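Local coordinates for protein 2-oxoglutarate-dependent dioxygenase tropC (PDB 6XJJ) that acts as an iron- and 2-oxoglutarate-dependent dioxygenase in the fungal pathway that makes tropolones, at residues 39-44 / 75-80; 46-51 / 60-65; 222-227 / 312-317; 246-251 / 286-291; 252-257 / 280-285. One frame throughout, in Å; residues are numbered along the deposited sequence.

Contacts 1, 3, 4 and 5 all reach one mixed sheet, in which strands of the double-stranded beta-helix expected of 2-oxoglutarate-dependent dioxygenases are extended by strands from the N-terminal region. Across it, strand 75-79 of contact 1 borders strand 281-285 of contact 5, with the two contact centres about 10 Å apart. Strand 249-253, shared by contacts 4 and 5, then borders strand 311-318 of contact 3, whose centre is also about 10 Å from that of contact 5. Contact 2 packs two helices beside the sheet's edge strand and touches contact 1 through Ile46 and Val79. The iron, held by His243, Asp245 and His302, lies about 5 Å from the side chain of Phe317 in contact 3 and about 6 Å from that of Phe75 in contact 1.

Contact 1: residues 39-44 / 75-80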
# COMPACT_ATOMS: atom_id res chain seq x y z
N GLU A 39 12.83 8.41 18.44
CA GLU A 39 12.61 8.12 17.03
C GLU A 39 11.14 8.18 16.66
O GLU A 39 10.31 7.51 17.28
CB GLU A 39 13.15 6.74 16.65
CG GLU A 39 14.64 6.56 16.81
CD GLU A 39 15.44 7.58 16.02
OE1 GLU A 39 14.99 7.97 14.92
OE2 GLU A 39 16.52 8.00 16.50
N VAL A 40 10.81 8.95 15.63
CA VAL A 40 9.44 9.07 15.15
C VAL A 40 9.47 8.99 13.63
O VAL A 40 10.41 9.48 12.99
CB VAL A 40 8.79 10.38 15.62
CG1 VAL A 40 9.37 11.59 14.87
CG2 VAL A 40 7.26 10.31 15.51
N ILE A 41 8.44 8.37 13.05
CA ILE A 41 8.30 8.38 11.59
C ILE A 41 8.04 9.80 11.12
O ILE A 41 7.12 10.46 11.63
CB ILE A 41 7.17 7.44 11.17
CG1 ILE A 41 7.49 6.00 11.59
CG2 ILE A 41 6.93 7.53 9.67
CD1 ILE A 41 8.73 5.39 10.92
N PRO A 42 8.80 10.32 10.16
CA PRO A 42 8.62 11.72 9.75
C PRO A 42 7.43 11.90 8.82
O PRO A 42 6.89 10.96 8.25
CB PRO A 42 9.94 12.05 9.02
CG PRO A 42 10.41 10.75 8.50
CD PRO A 42 9.95 9.70 9.48
N THR A 43 7.04 13.17 8.68
CA THR A 43 6.02 13.61 7.74
C THR A 43 6.69 14.47 6.67
O THR A 43 7.46 15.37 7.00
CB THR A 43 4.94 14.44 8.44
OG1 THR A 43 4.26 13.63 9.41
CG2 THR A 43 3.93 14.97 7.42
N VAL A 44 6.37 14.20 5.41
CA VAL A 44 6.92 14.95 4.29
C VAL A 44 5.78 15.55 3.48
O VAL A 44 4.86 14.83 3.07
CB VAL A 44 7.81 14.08 3.38
CG1 VAL A 44 8.39 14.91 2.25
CG2 VAL A 44 8.90 13.43 4.19
N PHE A 75 9.96 4.28 5.93
CA PHE A 75 8.61 4.81 5.96
C PHE A 75 8.65 6.33 6.07
O PHE A 75 9.60 6.90 6.62
CB PHE A 75 7.72 4.37 7.13
CG PHE A 75 7.23 2.95 7.10
CD1 PHE A 75 7.94 1.91 6.52
CD2 PHE A 75 5.92 2.70 7.49
CE1 PHE A 75 7.41 0.61 6.50
CE2 PHE A 75 5.38 1.45 7.43
CZ PHE A 75 6.11 0.40 6.93
N PHE A 76 7.60 6.96 5.55
CA PHE A 76 7.15 8.27 6.01
C PHE A 76 5.64 8.40 5.87
O PHE A 76 4.98 7.60 5.20
CB PHE A 76 7.72 9.50 5.28
CG PHE A 76 7.83 9.40 3.77
CD1 PHE A 76 7.71 8.21 3.07
CD2 PHE A 76 7.65 10.57 3.04
CE1 PHE A 76 7.75 8.19 1.69
CE2 PHE A 76 7.63 10.55 1.66
CZ PHE A 76 7.66 9.35 0.99
N ASN A 77 5.11 9.44 6.52
CA ASN A 77 3.80 10.00 6.21
C ASN A 77 3.91 11.08 5.14
O ASN A 77 4.81 11.92 5.19
CB ASN A 77 3.15 10.60 7.46
CG ASN A 77 2.55 9.56 8.37
OD1 ASN A 77 1.45 9.05 8.11
ND2 ASN A 77 3.25 9.23 9.44
N LEU A 78 2.98 11.05 4.20
CA LEU A 78 2.97 11.95 3.05
C LEU A 78 1.75 12.85 3.12
O LEU A 78 0.62 12.36 3.26
CB LEU A 78 2.95 11.16 1.75
CG LEU A 78 3.10 11.94 0.43
CD1 LEU A 78 3.72 11.05 -0.62
CD2 LEU A 78 1.76 12.47 -0.07
N VAL A 79 1.97 14.16 3.01
CA VAL A 79 0.90 15.14 2.88
C VAL A 79 1.22 16.06 1.71
O VAL A 79 2.30 16.00 1.12
CB VAL A 79 0.68 15.96 4.17
CG1 VAL A 79 0.24 15.06 5.31
CG2 VAL A 79 1.94 16.74 4.53
N GLY A 80 0.25 16.92 1.39
CA GLY A 80 0.37 17.82 0.25
C GLY A 80 0.04 17.18 -1.07
O GLY A 80 0.38 17.74 -2.12
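Asn77 O receives the amide of Val44 in a bond of 2.8 Å from Val44 N, and the donor comes in nearly on the line of the carbonyl. Thr43 CA adds a C-H...O contact to the same oxygen. Asn77 N is bound to Pro42 O at 2.9 Å, and Val79 N to Val44 O at 3.0 Å, the latter donor tilted 26° from the carbonyl plane. This ladder pairs Thr43 with Asn77 and Val44 with Leu78 in parallel register. The parallel strands 43-45 and 75-79 are joined through helix 56-72, a beta-alpha-beta crossover at the edge of the main sheet; Pro42, Val44 and Phe76 also touch that helix. Val44 CG2 meets the Phe76 ring at its edge, 3.3 Å from CD2. It gets there because this methyl is anti to the carbonyl carbon of Val44, while Val44 CG1 is turned aside toward Glu65. On the face holding Thr43 and Asn77, Thr43 OG1 lies 3.8 Å from Asn77 CB, and Thr43 CG2 meets Val79 CG2 at about a right angle. Ile41 CD1 rests 4.1 Å from Phe75 CB, beyond which the Phe75 ring turns off to pack edge-to-face with the iron ligand His302.

Contact 2: residues 46-51 / 60-65; sequences ISAWLS and NKVVEE
Val62 carries the aliphatic part of this contact by splitting its two methyls between different partners. Its CG1, anti to the backbone N (chi1 173°), points at Ile46 CG2, 3.9 Å away, and also lies 4.0 Å from Trp49 CB. Its CG2, beside the backbone N, meets Ala48 CB at 4.0 Å. Val62 thus projects from helix 56-72 against the start of the short helix 47-50, where Ile46 occupies the N-cap position. The aromatic part is a single oblique approach: Val63 CG2 lies 4.2 Å from Trp49 NE1. That indole is placed by a Trp49 CG anti to the backbone N (chi1 -156°), and it also packs on Thr191, Arg194 and Ile195 of the long helix 171-204. Polar ties come from close by: Lys59 NZ, just before residues 60-65, bonds to the carbonyl oxygens of Ala48 in the short helix and Ser51 just after it. Between residues 46-51 and 60-65 themselves, the contact consists of methyl groups and an indole, so its hold is dispersive and hydrophobic, without directional bonds from one segment to the other.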
# COMPACT_ATOMS: atom_id res chain seq x y z
N ILE A 46 4.70 17.12 0.06
CA ILE A 46 5.13 17.17 -1.33
C ILE A 46 4.47 18.31 -2.11
O ILE A 46 4.64 18.39 -3.33
CB ILE A 46 4.86 15.82 -2.03
CG1 ILE A 46 3.36 15.52 -2.11
CG2 ILE A 46 5.58 14.70 -1.29
CD1 ILE A 46 3.00 14.38 -3.05
N SER A 47 3.73 19.20 -1.44
CA SER A 47 3.07 20.31 -2.12
C SER A 47 3.97 20.96 -3.16
O SER A 47 3.54 21.20 -4.30
CB SER A 47 2.64 21.36 -1.09
OG SER A 47 1.64 20.84 -0.23
N ALA A 48 5.22 21.23 -2.80
CA ALA A 48 6.10 21.97 -3.70
C ALA A 48 6.38 21.18 -4.97
O ALA A 48 6.40 21.75 -6.07
CB ALA A 48 7.40 22.32 -2.98
N TRP A 49 6.57 19.87 -4.86
CA TRP A 49 6.94 19.09 -6.03
C TRP A 49 5.78 19.01 -7.02
O TRP A 49 6.00 19.00 -8.24
CB TRP A 49 7.39 17.69 -5.60
CG TRP A 49 8.30 16.99 -6.58
CD1 TRP A 49 9.68 17.06 -6.60
CD2 TRP A 49 7.93 16.13 -7.65
NE1 TRP A 49 10.18 16.29 -7.63
CE2 TRP A 49 9.13 15.71 -8.29
CE3 TRP A 49 6.71 15.67 -8.14
CZ2 TRP A 49 9.13 14.85 -9.39
CZ3 TRP A 49 6.71 14.81 -9.24
CH2 TRP A 49 7.91 14.42 -9.85
N LEU A 50 4.54 18.98 -6.52
CA LEU A 50 3.35 19.00 -7.36
C LEU A 50 2.98 20.39 -7.86
O LEU A 50 2.23 20.50 -8.84
CB LEU A 50 2.16 18.42 -6.61
CG LEU A 50 2.11 16.93 -6.34
CD1 LEU A 50 0.94 16.59 -5.41
CD2 LEU A 50 1.98 16.17 -7.67
N SER A 51 3.44 21.45 -7.20
CA SER A 51 3.14 22.81 -7.65
C SER A 51 3.96 23.16 -8.88
O SER A 51 5.13 22.77 -8.99
CB SER A 51 3.42 23.81 -6.52
OG SER A 51 3.22 25.14 -6.95
N ASN A 60 13.51 20.70 -4.34
CA ASN A 60 14.62 19.91 -3.84
C ASN A 60 14.41 19.53 -2.38
O ASN A 60 14.70 18.40 -1.98
CB ASN A 60 15.93 20.68 -3.99
CG ASN A 60 17.14 19.80 -3.76
OD1 ASN A 60 17.17 18.64 -4.18
ND2 ASN A 60 18.12 20.32 -3.02
N LYS A 61 13.92 20.47 -1.57
CA LYS A 61 13.66 20.16 -0.17
C LYS A 61 12.73 18.96 -0.03
O LYS A 61 12.88 18.17 0.91
CB LYS A 61 13.07 21.38 0.54
CG LYS A 61 12.83 21.18 2.02
CD LYS A 61 12.35 22.45 2.71
CE LYS A 61 12.06 22.18 4.18
NZ LYS A 61 11.65 23.40 4.92
N VAL A 62 11.79 18.79 -0.96
CA VAL A 62 10.93 17.60 -0.95
C VAL A 62 11.75 16.35 -1.25
O VAL A 62 11.61 15.33 -0.57
CB VAL A 62 9.76 17.78 -1.93
CG1 VAL A 62 8.95 16.51 -2.06
CG2 VAL A 62 8.85 18.91 -1.46
N VAL A 63 12.63 16.42 -2.25
CA VAL A 63 13.48 15.27 -2.58
C VAL A 63 14.36 14.90 -1.40
O VAL A 63 14.56 13.72 -1.10
CB VAL A 63 14.31 15.59 -3.84
CG1 VAL A 63 15.30 14.47 -4.14
CG2 VAL A 63 13.41 15.81 -5.01
N GLU A 64 14.92 15.90 -0.71
CA GLU A 64 15.75 15.64 0.47
C GLU A 64 14.97 14.90 1.55
O GLU A 64 15.43 13.86 2.05
CB GLU A 64 16.31 16.95 1.02
CG GLU A 64 17.40 17.60 0.19
CD GLU A 64 18.62 16.72 0.02
OE1 GLU A 64 18.93 15.93 0.95
OE2 GLU A 64 19.31 16.84 -1.00
N GLU A 65 13.81 15.42 1.94
CA GLU A 65 13.05 14.81 3.02
C GLU A 65 12.62 13.38 2.67
O GLU A 65 12.62 12.50 3.54
CB GLU A 65 11.84 15.69 3.36
CG GLU A 65 12.23 17.00 4.04
CD GLU A 65 11.06 17.93 4.23
OE1 GLU A 65 9.95 17.62 3.72
OE2 GLU A 65 11.23 18.99 4.87

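Contact 3: residues 222-227 / 312-317; sequences MRLLHY and YSVAFF
His226 and Tyr312 project together from neighbouring antiparallel strands, with ring centroids 5.1 Å apart and planes inclined at 32°. The pair is oblique: Tyr312 CE1 comes within 3.5 Å of His226 CD2, and Tyr312 OH stands over one face of the imidazole, displaced from the ring centre. Both imidazole nitrogens have partners, ND1 with Glu140 and NE2 with Arg310. Along the same face, the side chains of Leu224 and Val314 run alongside each other, CD2 of the first 3.8 Å from CG2 of the second. Met222 reaches out nearly extended until a bend at its last torsion (chi3 -65°) turns CE to the edge of the Phe316 ring, 3.5 Å from CD2, while SD sits beside Val314 CG1. Helices 85-99 and 171-204 cover this face. On the face of Leu225, Ser313 and Ala315, Leu225 CD1 touches Ser313 OG and Ala315 CB, and a water joins Tyr227 OH (3.0 Å) to Ser313 OG (3.3 Å). The backbones are locked by reciprocal bonds between Arg223 and Ala315; of those linking Leu225 and Ser313, the one from Ser313 N is weak. These central strands of the double-stranded beta-helix therefore present a largely apolar and aromatic face, polar at its His226 end, to the helices, while the face with the hydroxyls and water lies toward Arg311, predicted to bind 2-oxoglutarate.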
# COMPACT_ATOMS: atom_id res chain seq x y z
N MET A 222 -4.37 -3.36 -5.00
CA MET A 222 -4.87 -2.65 -3.83
C MET A 222 -5.63 -3.65 -2.98
O MET A 222 -6.21 -4.60 -3.51
CB MET A 222 -5.81 -1.52 -4.22
CG MET A 222 -6.23 -0.58 -3.07
SD MET A 222 -7.52 0.59 -3.50
CE MET A 222 -6.67 1.55 -4.68
N ARG A 223 -5.64 -3.43 -1.66
CA ARG A 223 -6.40 -4.27 -0.75
C ARG A 223 -7.25 -3.40 0.16
O ARG A 223 -6.77 -2.41 0.72
CB ARG A 223 -5.50 -5.18 0.09
CG ARG A 223 -4.69 -6.14 -0.77
CD ARG A 223 -4.14 -7.33 -0.01
NE ARG A 223 -3.34 -8.19 -0.88
CZ ARG A 223 -2.92 -9.40 -0.55
NH1 ARG A 223 -3.27 -9.93 0.61
NH2 ARG A 223 -2.20 -10.11 -1.41
N LEU A 224 -8.52 -3.77 0.30
CA LEU A 224 -9.39 -3.21 1.32
C LEU A 224 -9.29 -4.11 2.55
O LEU A 224 -9.44 -5.33 2.44
CB LEU A 224 -10.84 -3.13 0.84
CG LEU A 224 -11.10 -2.37 -0.47
CD1 LEU A 224 -12.59 -2.37 -0.79
CD2 LEU A 224 -10.54 -0.95 -0.44
N LEU A 225 -9.03 -3.52 3.71
CA LEU A 225 -8.62 -4.26 4.89
C LEU A 225 -9.60 -4.01 6.03
O LEU A 225 -10.03 -2.88 6.26
CB LEU A 225 -7.21 -3.85 5.31
CG LEU A 225 -6.11 -4.21 4.30
CD1 LEU A 225 -4.82 -3.47 4.58
CD2 LEU A 225 -5.86 -5.70 4.36
N HIS A 226 -9.95 -5.10 6.73
CA HIS A 226 -10.80 -5.05 7.91
C HIS A 226 -10.13 -5.81 9.05
O HIS A 226 -9.71 -6.95 8.88
CB HIS A 226 -12.17 -5.66 7.65
CG HIS A 226 -13.05 -5.69 8.86
ND1 HIS A 226 -14.07 -6.61 9.02
CD2 HIS A 226 -13.07 -4.90 9.95
CE1 HIS A 226 -14.66 -6.39 10.18
NE2 HIS A 226 -14.07 -5.36 10.76
N TYR A 227 -10.06 -5.17 10.22
CA TYR A 227 -9.48 -5.76 11.43
C TYR A 227 -10.57 -5.79 12.50
O TYR A 227 -10.88 -4.76 13.09
CB TYR A 227 -8.29 -4.95 11.92
CG TYR A 227 -7.15 -4.82 10.93
CD1 TYR A 227 -6.49 -5.94 10.45
CD2 TYR A 227 -6.79 -3.58 10.44
CE1 TYR A 227 -5.45 -5.81 9.54
CE2 TYR A 227 -5.76 -3.44 9.53
CZ TYR A 227 -5.10 -4.55 9.08
OH TYR A 227 -4.08 -4.40 8.16
N TYR A 312 -10.17 -0.03 9.83
CA TYR A 312 -10.13 -0.19 8.38
C TYR A 312 -8.85 0.45 7.85
O TYR A 312 -8.29 1.37 8.47
CB TYR A 312 -11.35 0.45 7.73
CG TYR A 312 -12.65 -0.22 8.09
CD1 TYR A 312 -12.89 -1.55 7.74
CD2 TYR A 312 -13.61 0.44 8.83
CE1 TYR A 312 -14.07 -2.17 8.07
CE2 TYR A 312 -14.80 -0.18 9.17
CZ TYR A 312 -15.02 -1.48 8.80
OH TYR A 312 -16.20 -2.10 9.14
N SER A 313 -8.39 -0.04 6.71
CA SER A 313 -7.30 0.61 6.00
C SER A 313 -7.35 0.18 4.54
O SER A 313 -7.91 -0.86 4.20
CB SER A 313 -5.95 0.29 6.64
OG SER A 313 -5.67 -1.10 6.60
N VAL A 314 -6.78 1.02 3.68
CA VAL A 314 -6.69 0.75 2.26
C VAL A 314 -5.22 0.78 1.88
O VAL A 314 -4.54 1.80 2.06
CB VAL A 314 -7.50 1.74 1.42
CG1 VAL A 314 -7.29 1.47 -0.07
CG2 VAL A 314 -8.97 1.65 1.77
N ALA A 315 -4.72 -0.34 1.36
CA ALA A 315 -3.32 -0.51 1.03
C ALA A 315 -3.23 -0.68 -0.47
O ALA A 315 -3.87 -1.58 -1.03
CB ALA A 315 -2.72 -1.71 1.77
N PHE A 316 -2.46 0.18 -1.12
CA PHE A 316 -2.19 0.06 -2.54
C PHE A 316 -0.70 -0.10 -2.74
O PHE A 316 0.10 0.48 -2.01
CB PHE A 316 -2.90 1.24 -3.30
CG PHE A 316 -2.38 1.59 -4.70
CD1 PHE A 316 -1.11 1.32 -5.16
CD2 PHE A 316 -3.35 1.81 -5.67
CE1 PHE A 316 -0.74 1.59 -6.47
CE2 PHE A 316 -3.00 2.03 -6.99
CZ PHE A 316 -1.70 1.91 -7.38
N PHE A 317 -0.33 -0.98 -3.68
CA PHE A 317 1.06 -1.33 -3.88
C PHE A 317 1.40 -1.22 -5.35
O PHE A 317 0.55 -1.41 -6.22
CB PHE A 317 1.45 -2.76 -3.39
CG PHE A 317 0.80 -3.20 -2.10
CD1 PHE A 317 -0.57 -3.14 -1.92
CD2 PHE A 317 1.58 -3.48 -0.99
CE1 PHE A 317 -1.16 -3.52 -0.73
CE2 PHE A 317 1.00 -3.82 0.21
CZ PHE A 317 -0.37 -3.84 0.34
O HOH W 1 -2.67 -1.83 7.73

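Contact 4: residues 246-251 / 286-291; sequences FGCVSI and GDTMHR
The N-terminus of helix 287-292, with Gly286 as N-cap, is met by the carbonyls of Phe246 and Gly247, which directly follow the iron ligand Asp245. Phe246 O takes two bonds from Thr288: one from OG1 at 2.9 Å and one from N at 3.0 Å, the amide standing 36° out of the carbonyl plane. Thr288 can give both because OG1 is anti to its carbonyl carbon, beside the backbone N (chi1 -61°). Gly247 O accepts weaker bonds from Thr288 N and Met289 N, so first-turn amides point at peptide oxygens, an arrangement the helix dipole would probably strengthen. Gly286 N closes the other end of the contact on Cys248 O at 3.0 Å, above the carbonyl plane. Here the chain enters strand 249-253 of the double-stranded beta-helix through a classic beta bulge, Cys248 and Val249 both facing Leu318. Met289, bent at its second and third torsions, brings CE to 4.0 Å from Cys248 CB and near Val249 CG2, while Cys248 SG lies 3.8 Å from Thr288 CG2. At the outer side the Phe246 ring lies obliquely to Arg291, and Arg291 NH1 is 4.2 Å from Phe246 CZ. The plane of the Phe246 ring is inclined by 77° to the Asp287 carboxylate. That carboxylate is held by Ser299 through OD1 and by Thr244 through OD2. Ser250 OG bonds to Asp245 OD2, a second-shell link to the iron site.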
# COMPACT_ATOMS: atom_id res chain seq x y z
N PHE A 246 6.93 -6.95 -0.67
CA PHE A 246 7.86 -7.45 -1.68
C PHE A 246 8.07 -6.44 -2.81
O PHE A 246 9.13 -6.44 -3.44
CB PHE A 246 7.36 -8.77 -2.26
CG PHE A 246 8.39 -9.50 -3.10
CD1 PHE A 246 9.33 -10.32 -2.49
CD2 PHE A 246 8.44 -9.36 -4.48
CE1 PHE A 246 10.28 -11.00 -3.23
CE2 PHE A 246 9.40 -10.04 -5.23
CZ PHE A 246 10.32 -10.86 -4.60
N GLY A 247 7.08 -5.58 -3.08
CA GLY A 247 7.11 -4.73 -4.26
C GLY A 247 8.06 -3.55 -4.21
O GLY A 247 9.17 -3.64 -3.67
N CYS A 248 7.63 -2.43 -4.79
CA CYS A 248 8.43 -1.22 -4.85
C CYS A 248 7.94 -0.16 -3.88
O CYS A 248 8.69 0.24 -2.98
CB CYS A 248 8.41 -0.67 -6.29
SG CYS A 248 9.13 -1.78 -7.54
N VAL A 249 6.70 0.31 -4.03
CA VAL A 249 6.14 1.37 -3.20
C VAL A 249 4.78 0.91 -2.70
O VAL A 249 4.03 0.26 -3.44
CB VAL A 249 6.03 2.70 -3.97
CG1 VAL A 249 5.41 3.79 -3.10
CG2 VAL A 249 7.41 3.13 -4.49
N SER A 250 4.47 1.20 -1.44
CA SER A 250 3.15 0.94 -0.88
C SER A 250 2.61 2.24 -0.30
O SER A 250 3.36 3.03 0.28
CB SER A 250 3.19 -0.15 0.20
OG SER A 250 3.69 -1.37 -0.31
N ILE A 251 1.30 2.45 -0.46
CA ILE A 251 0.64 3.66 -0.01
C ILE A 251 -0.58 3.24 0.80
O ILE A 251 -1.49 2.60 0.27
CB ILE A 251 0.20 4.57 -1.17
CG1 ILE A 251 1.35 4.83 -2.13
CG2 ILE A 251 -0.30 5.89 -0.60
CD1 ILE A 251 0.95 5.54 -3.41
N GLY A 286 9.51 -1.32 -0.60
CA GLY A 286 9.48 -2.77 -0.61
C GLY A 286 10.83 -3.37 -0.96
O GLY A 286 11.83 -2.69 -1.18
N ASP A 287 10.84 -4.71 -1.01
CA ASP A 287 12.09 -5.44 -1.22
C ASP A 287 12.65 -5.21 -2.63
O ASP A 287 13.86 -5.10 -2.80
CB ASP A 287 11.85 -6.93 -0.98
CG ASP A 287 11.50 -7.24 0.46
OD1 ASP A 287 11.78 -6.39 1.33
OD2 ASP A 287 10.92 -8.31 0.72
N THR A 288 11.78 -5.15 -3.64
CA THR A 288 12.24 -4.89 -5.00
C THR A 288 12.94 -3.54 -5.09
O THR A 288 13.98 -3.42 -5.75
CB THR A 288 11.07 -4.95 -5.97
OG1 THR A 288 10.50 -6.27 -5.94
CG2 THR A 288 11.53 -4.66 -7.39
N MET A 289 12.39 -2.51 -4.43
CA MET A 289 13.08 -1.23 -4.39
C MET A 289 14.37 -1.33 -3.58
O MET A 289 15.38 -0.72 -3.94
CB MET A 289 12.16 -0.15 -3.80
CG MET A 289 12.74 1.27 -3.84
SD MET A 289 12.95 1.94 -5.51
CE MET A 289 11.24 2.19 -5.96
N HIS A 290 14.34 -2.08 -2.48
CA HIS A 290 15.54 -2.31 -1.68
C HIS A 290 16.68 -2.83 -2.55
O HIS A 290 17.74 -2.20 -2.67
CB HIS A 290 15.26 -3.32 -0.57
CG HIS A 290 16.34 -3.38 0.47
ND1 HIS A 290 16.36 -2.54 1.56
CD2 HIS A 290 17.49 -4.09 0.53
CE1 HIS A 290 17.43 -2.79 2.29
NE2 HIS A 290 18.14 -3.72 1.68
N ARG A 291 16.47 -4.01 -3.15
CA ARG A 291 17.51 -4.62 -3.98
C ARG A 291 17.89 -3.73 -5.14
O ARG A 291 19.06 -3.67 -5.54
CB ARG A 291 17.03 -5.96 -4.52
CG ARG A 291 16.82 -7.08 -3.52
CD ARG A 291 16.66 -8.37 -4.30
NE ARG A 291 15.65 -8.24 -5.36
CZ ARG A 291 14.34 -8.38 -5.19
NH1 ARG A 291 13.84 -8.67 -4.00
NH2 ARG A 291 13.53 -8.24 -6.23

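Contact 5: residues 252-257 / 280-285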
# COMPACT_ATOMS: atom_id res chain seq x y z
N LEU A 252 -0.60 3.62 2.07
CA LEU A 252 -1.60 3.14 3.01
C LEU A 252 -2.46 4.31 3.48
O LEU A 252 -1.94 5.40 3.73
CB LEU A 252 -0.94 2.47 4.23
CG LEU A 252 -1.79 1.88 5.35
CD1 LEU A 252 -2.44 0.57 4.92
CD2 LEU A 252 -0.94 1.69 6.61
N LEU A 253 -3.76 4.07 3.59
CA LEU A 253 -4.70 5.03 4.16
C LEU A 253 -5.23 4.46 5.47
O LEU A 253 -5.96 3.46 5.45
CB LEU A 253 -5.84 5.32 3.19
CG LEU A 253 -6.98 6.21 3.71
CD1 LEU A 253 -6.48 7.61 4.05
CD2 LEU A 253 -8.12 6.27 2.71
N GLN A 254 -4.89 5.09 6.58
CA GLN A 254 -5.39 4.63 7.87
C GLN A 254 -6.65 5.40 8.22
O GLN A 254 -7.03 6.37 7.55
CB GLN A 254 -4.35 4.80 8.97
CG GLN A 254 -2.97 4.39 8.61
CD GLN A 254 -2.11 4.40 9.83
OE1 GLN A 254 -2.62 4.47 10.94
NE2 GLN A 254 -0.82 4.60 9.63
N GLN A 255 -7.29 4.99 9.30
CA GLN A 255 -8.57 5.55 9.69
C GLN A 255 -8.38 6.43 10.92
O GLN A 255 -7.71 6.03 11.88
CB GLN A 255 -9.57 4.42 9.99
CG GLN A 255 -11.01 4.80 9.82
CD GLN A 255 -11.93 3.62 10.05
OE1 GLN A 255 -11.47 2.53 10.39
NE2 GLN A 255 -13.22 3.81 9.80
N LYS A 256 -8.95 7.63 10.89
CA LYS A 256 -8.89 8.54 12.03
C LYS A 256 -9.45 7.87 13.28
O LYS A 256 -10.60 7.43 13.30
CB LYS A 256 -9.64 9.83 11.71
CG LYS A 256 -9.86 10.80 12.88
CD LYS A 256 -10.38 12.15 12.36
CE LYS A 256 -11.07 12.97 13.44
NZ LYS A 256 -10.24 13.23 14.64
N GLY A 257 -8.62 7.80 14.32
CA GLY A 257 -9.01 7.22 15.59
C GLY A 257 -8.57 5.79 15.83
O GLY A 257 -9.08 5.16 16.76
N ALA A 280 -3.10 12.33 5.42
CA ALA A 280 -1.82 11.74 5.08
C ALA A 280 -2.03 10.35 4.52
O ALA A 280 -3.06 9.72 4.72
CB ALA A 280 -0.88 11.69 6.29
N PHE A 281 -1.03 9.90 3.77
CA PHE A 281 -0.87 8.50 3.43
C PHE A 281 0.46 8.01 3.98
O PHE A 281 1.43 8.77 4.06
CB PHE A 281 -0.91 8.30 1.91
CG PHE A 281 -2.20 8.74 1.28
CD1 PHE A 281 -3.28 7.88 1.21
CD2 PHE A 281 -2.32 10.02 0.75
CE1 PHE A 281 -4.46 8.28 0.62
CE2 PHE A 281 -3.51 10.43 0.16
CZ PHE A 281 -4.58 9.56 0.10
N VAL A 282 0.50 6.74 4.38
CA VAL A 282 1.74 6.11 4.82
C VAL A 282 2.42 5.49 3.62
O VAL A 282 1.81 4.70 2.88
CB VAL A 282 1.49 5.05 5.90
CG1 VAL A 282 2.80 4.35 6.27
CG2 VAL A 282 0.89 5.65 7.13
N ILE A 283 3.68 5.84 3.43
CA ILE A 283 4.47 5.40 2.29
C ILE A 283 5.62 4.57 2.82
O ILE A 283 6.31 5.00 3.75
CB ILE A 283 5.00 6.59 1.48
CG1 ILE A 283 3.88 7.57 1.11
CG2 ILE A 283 5.76 6.11 0.25
CD1 ILE A 283 2.79 6.99 0.28
N ASN A 284 5.83 3.39 2.25
CA ASN A 284 7.02 2.62 2.56
C ASN A 284 7.57 1.95 1.32
O ASN A 284 6.86 1.71 0.34
CB ASN A 284 6.76 1.54 3.60
CG ASN A 284 5.71 0.57 3.16
OD1 ASN A 284 4.72 0.97 2.56
ND2 ASN A 284 6.01 -0.71 3.28
N MET A 285 8.84 1.59 1.40
CA MET A 285 9.55 0.91 0.34
C MET A 285 9.46 -0.60 0.52
O MET A 285 9.35 -1.11 1.64
CB MET A 285 11.02 1.34 0.35
CG MET A 285 11.23 2.86 0.31
SD MET A 285 10.76 3.68 -1.23
CE MET A 285 9.08 4.23 -0.88
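Phe281 leans across Leu252 and Leu253 along its length. Its CB lies 3.6 Å from Leu252 O; CD1 is 3.8 Å from the same oxygen, which sits at the ring edge near its plane, and 4.1 Å from Leu253 CB. Further out, CE1 meets Leu253 CD1 at 4.0 Å, a methyl that comes in obliquely. With CG anti to the carbonyl carbon (chi1 -60°), the ring is directed to the side where Tyr181 of helix 171-204 packs on it, and His81 meets it edge-to-face. The backbone beneath is a hydrogen-bonded antiparallel pair, Leu252 with Val282, in which Leu252 N bonds to Val282 O at 2.8 Å and Val282 N to Leu252 O at 2.9 Å, both donors in the carbonyl plane. The pair joins strands 249-253 and 281-285, neighbours in the main sheet of the double-stranded beta-helix, and strand 281-285 continues the sheet to strand 75-79. On the opposite face from Phe281, Leu252 CB packs 3.9 Å from Val282 CB. Gln254, its chain stretched out (chi2 -171°), brings NE2 to Val282 CG2, and its OE1 makes a weak hydrogen bond with Arg311, the residue predicted to bind 2-oxoglutarate.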